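Local coordinates for probable transcriptional regulator, ArsR family protein (Rhodococcus sp. RHA1, PDB 3F6O), which probably acts as a DNA-binding transcription regulator of the ArsR family, with a winged helix-turn-helix fold, at residues S58-R62 with A73-F79. Numbering follows the deposited sequence.
Sequences SGWIR and AIEKEPF
Trp60 takes Pro78, at the start of helix 77-94, on one face of its indole and turns the edge at CZ3 to the face of Phe79. Pro78 CB sits over the centre of the six-membered ring, 3.4 Å from its centroid in a CH-pi contact, while Trp60 CZ3 lies 3.4 Å from Phe79 CE1, making a T-shaped pair with planes at 86°. With CG swung beside its own backbone N (chi1 -81°), the indole reaches helix 5-15 as well, where NE1 is hydrogen-bonded to Ile11 O. The Pro78 ring also packs on the backbone of Gly59, the Schellman glycine that follows helix 45-57, with Pro78 CG 3.1 Å from Gly59 O. Phe79 in turn meets Trp93 of the second subunit edge-to-face, linking this packing to the dimer interface. Cutting Trp60 back to an alanine is likely to open a gap beside Pro78, take the indole edge from the face of Phe79 and remove the NE1 donor from Ile11 O.

Beyond this buried cluster the strands of the wing hairpin pair in antiparallel fashion: Arg62 and Ala73 exchange two backbone bonds, and just past the strand ends Glu75 N makes a further bond to Trp60 O (2.8 Å), meeting it from above the carbonyl plane. The outer side is looser. There the exposed Arg62 runs extended to NE, which makes a weak bond of 3.2 Å to Glu75 OE2 within a salt bridge, the guanidinium and carboxylate planes 56° apart. The CH-pi and edge-to-face ring contacts and the backbone bonds thus join wing to dimer helix, whereas the weak, oblique ion pair at the exposed Arg62 is probably less restrictive.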
ATOM      1  N   SER A  58      10.050  -8.190  -1.242  1.00 20.38           N
ATOM      2  CA  SER A  58       9.622  -6.960  -0.598  1.00 19.34           C
ATOM      3  C   SER A  58       9.705  -6.985   0.950  1.00 19.21           C
ATOM      4  O   SER A  58       9.410  -5.973   1.612  1.00 19.59           O
ATOM      5  CB  SER A  58       8.215  -6.583  -1.088  1.00 20.00           C
ATOM      6  OG  SER A  58       7.287  -7.616  -0.795  1.00 19.02           O
ATOM      7  N   GLY A  59      10.117  -8.110   1.532  1.00 17.70           N
ATOM      8  CA  GLY A  59      10.349  -8.198   2.991  1.00 16.75           C
ATOM      9  C   GLY A  59       9.159  -8.637   3.843  1.00 16.17           C
ATOM     10  O   GLY A  59       9.261  -8.681   5.062  1.00 16.64           O
ATOM     11  N   TRP A  60       8.018  -8.941   3.206  1.00 16.02           N
ATOM     12  CA  TRP A  60       6.785  -9.328   3.942  1.00 15.69           C
ATOM     13  C   TRP A  60       6.859 -10.741   4.540  1.00 16.14           C
ATOM     14  O   TRP A  60       6.215 -11.014   5.550  1.00 16.70           O
ATOM     15  CB  TRP A  60       5.540  -9.232   3.020  1.00 15.63           C
ATOM     16  CG  TRP A  60       5.018  -7.840   2.885  1.00 15.44           C
ATOM     17  CD1 TRP A  60       5.193  -6.998   1.835  1.00 18.02           C
ATOM     18  CD2 TRP A  60       4.272  -7.110   3.869  1.00 17.50           C
ATOM     19  NE1 TRP A  60       4.567  -5.780   2.091  1.00 17.41           N
ATOM     20  CE2 TRP A  60       4.010  -5.832   3.340  1.00 16.81           C
ATOM     21  CE3 TRP A  60       3.785  -7.426   5.150  1.00 16.78           C
ATOM     22  CZ2 TRP A  60       3.270  -4.864   4.038  1.00 18.26           C
ATOM     23  CZ3 TRP A  60       3.047  -6.462   5.832  1.00 18.41           C
ATOM     24  CH2 TRP A  60       2.825  -5.200   5.288  1.00 17.01           C
ATOM     25  N   ILE A  61       7.594 -11.647   3.893  1.00 15.88           N
ATOM     26  CA  ILE A  61       7.737 -13.022   4.386  1.00 15.81           C
ATOM     27  C   ILE A  61       9.193 -13.480   4.280  1.00 17.16           C
ATOM     28  O   ILE A  61       9.982 -12.876   3.549  1.00 16.00           O
ATOM     29  CB  ILE A  61       6.806 -14.079   3.664  1.00 15.13           C
ATOM     30  CG1 ILE A  61       7.335 -14.383   2.245  1.00 15.36           C
ATOM     31  CG2 ILE A  61       5.321 -13.623   3.693  1.00 14.41           C
ATOM     32  CD1 ILE A  61       6.535 -15.419   1.413  1.00 15.54           C
ATOM     33  N   ARG A  62       9.515 -14.557   5.006  1.00 17.20           N
ATOM     34  CA  ARG A  62      10.739 -15.308   4.800  1.00 20.19           C
ATOM     35  C   ARG A  62      10.359 -16.723   4.454  1.00 20.31           C
ATOM     36  O   ARG A  62       9.404 -17.274   5.013  1.00 19.30           O
ATOM     37  CB  ARG A  62      11.539 -15.408   6.092  1.00 21.53           C
ATOM     38  CG  ARG A  62      12.209 -14.158   6.556  1.00 27.74           C
ATOM     39  CD  ARG A  62      13.281 -14.574   7.549  1.00 32.35           C
ATOM     40  NE  ARG A  62      13.699 -13.466   8.390  1.00 38.70           N
ATOM     41  CZ  ARG A  62      14.898 -13.373   8.962  1.00 42.27           C
ATOM     42  NH1 ARG A  62      15.180 -12.308   9.711  1.00 44.36           N
ATOM     43  NH2 ARG A  62      15.812 -14.332   8.774  1.00 41.69           N
ATOM     44  N   ALA A  73       7.130 -17.889   6.553  1.00 17.19           N
ATOM     45  CA  ALA A  73       6.674 -17.196   7.749  1.00 16.94           C
ATOM     46  C   ALA A  73       6.605 -15.694   7.503  1.00 17.40           C
ATOM     47  O   ALA A  73       7.424 -15.135   6.772  1.00 17.50           O
ATOM     48  CB  ALA A  73       7.609 -17.477   8.928  1.00 16.46           C
ATOM     49  N   ILE A  74       5.661 -15.049   8.171  1.00 17.66           N
ATOM     50  CA  ILE A  74       5.458 -13.623   8.027  1.00 18.44           C
ATOM     51  C   ILE A  74       6.568 -12.859   8.740  1.00 19.41           C
ATOM     52  O   ILE A  74       7.164 -13.356   9.723  1.00 19.03           O
ATOM     53  CB  ILE A  74       4.019 -13.202   8.499  1.00 19.17           C
ATOM     54  CG1 ILE A  74       3.584 -11.906   7.810  1.00 19.62           C
ATOM     55  CG2 ILE A  74       3.905 -13.199  10.045  1.00 20.74           C
ATOM     56  CD1 ILE A  74       2.130 -11.527   8.070  1.00 18.51           C
ATOM     57  N   GLU A  75       6.875 -11.677   8.209  1.00 19.63           N
ATOM     58  CA  GLU A  75       7.805 -10.755   8.820  1.00 21.58           C
ATOM     59  C   GLU A  75       7.033  -9.564   9.335  1.00 22.19           C
ATOM     60  O   GLU A  75       6.035  -9.173   8.743  1.00 21.46           O
ATOM     61  CB  GLU A  75       8.811 -10.278   7.783  1.00 21.94           C
ATOM     62  CG  GLU A  75       9.891 -11.278   7.487  1.00 26.52           C
ATOM     63  CD  GLU A  75      10.779 -11.500   8.708  1.00 31.58           C
ATOM     64  OE1 GLU A  75      11.490 -10.561   9.082  1.00 37.19           O
ATOM     65  OE2 GLU A  75      10.740 -12.588   9.309  1.00 32.73           O
ATOM     66  N   LYS A  76       7.519  -8.950  10.408  1.00 22.34           N
ATOM     67  CA  LYS A  76       6.773  -7.853  11.005  1.00 23.49           C
ATOM     68  C   LYS A  76       7.237  -6.482  10.536  1.00 22.98           C
ATOM     69  O   LYS A  76       6.468  -5.547  10.578  1.00 23.00           O
ATOM     70  CB  LYS A  76       6.814  -7.909  12.531  1.00 24.94           C
ATOM     71  CG  LYS A  76       5.955  -8.995  13.165  1.00 29.91           C
ATOM     72  CD  LYS A  76       4.793  -9.446  12.276  1.00 34.44           C
ATOM     73  CE  LYS A  76       4.028 -10.585  12.911  1.00 37.81           C
ATOM     74  NZ  LYS A  76       2.879 -10.885  12.018  1.00 40.96           N
ATOM     75  N   GLU A  77       8.472  -6.364  10.059  1.00 23.23           N
ATOM     76  CA  GLU A  77       9.009  -5.043   9.692  1.00 23.82           C
ATOM     77  C   GLU A  77       8.143  -4.242   8.705  1.00 22.93           C
ATOM     78  O   GLU A  77       7.872  -3.049   8.959  1.00 23.27           O
ATOM     79  CB  GLU A  77      10.445  -5.139   9.177  1.00 24.60           C
ATOM     80  CG  GLU A  77      11.483  -5.416  10.271  1.00 30.28           C
ATOM     81  CD  GLU A  77      11.301  -6.782  10.949  1.00 38.29           C
ATOM     82  OE1 GLU A  77      11.035  -7.818  10.241  1.00 36.01           O
ATOM     83  OE2 GLU A  77      11.408  -6.792  12.209  1.00 41.85           O
ATOM     84  N   PRO A  78       7.694  -4.874   7.592  1.00 21.09           N
ATOM     85  CA  PRO A  78       6.856  -4.062   6.689  1.00 20.41           C
ATOM     86  C   PRO A  78       5.575  -3.515   7.342  1.00 19.78           C
ATOM     87  O   PRO A  78       5.112  -2.443   6.968  1.00 19.11           O
ATOM     88  CB  PRO A  78       6.562  -5.023   5.527  1.00 19.86           C
ATOM     89  CG  PRO A  78       7.756  -5.999   5.546  1.00 20.87           C
ATOM     90  CD  PRO A  78       7.929  -6.224   7.039  1.00 21.40           C
ATOM     91  N   PHE A  79       4.996  -4.249   8.292  1.00 20.16           N
ATOM     92  CA  PHE A  79       3.839  -3.731   9.051  1.00 21.23           C
ATOM     93  C   PHE A  79       4.181  -2.423   9.744  1.00 21.58           C
ATOM     94  O   PHE A  79       3.405  -1.461   9.731  1.00 21.97           O
ATOM     95  CB  PHE A  79       3.359  -4.766  10.083  1.00 22.06           C
ATOM     96  CG  PHE A  79       2.589  -5.905   9.488  1.00 22.17           C
ATOM     97  CD1 PHE A  79       3.208  -7.123   9.245  1.00 24.35           C
ATOM     98  CD2 PHE A  79       1.236  -5.771   9.187  1.00 23.88           C
ATOM     99  CE1 PHE A  79       2.509  -8.181   8.712  1.00 24.32           C
ATOM    100  CE2 PHE A  79       0.516  -6.819   8.641  1.00 23.20           C
ATOM    101  CZ  PHE A  79       1.134  -8.037   8.404  1.00 22.96           C
TER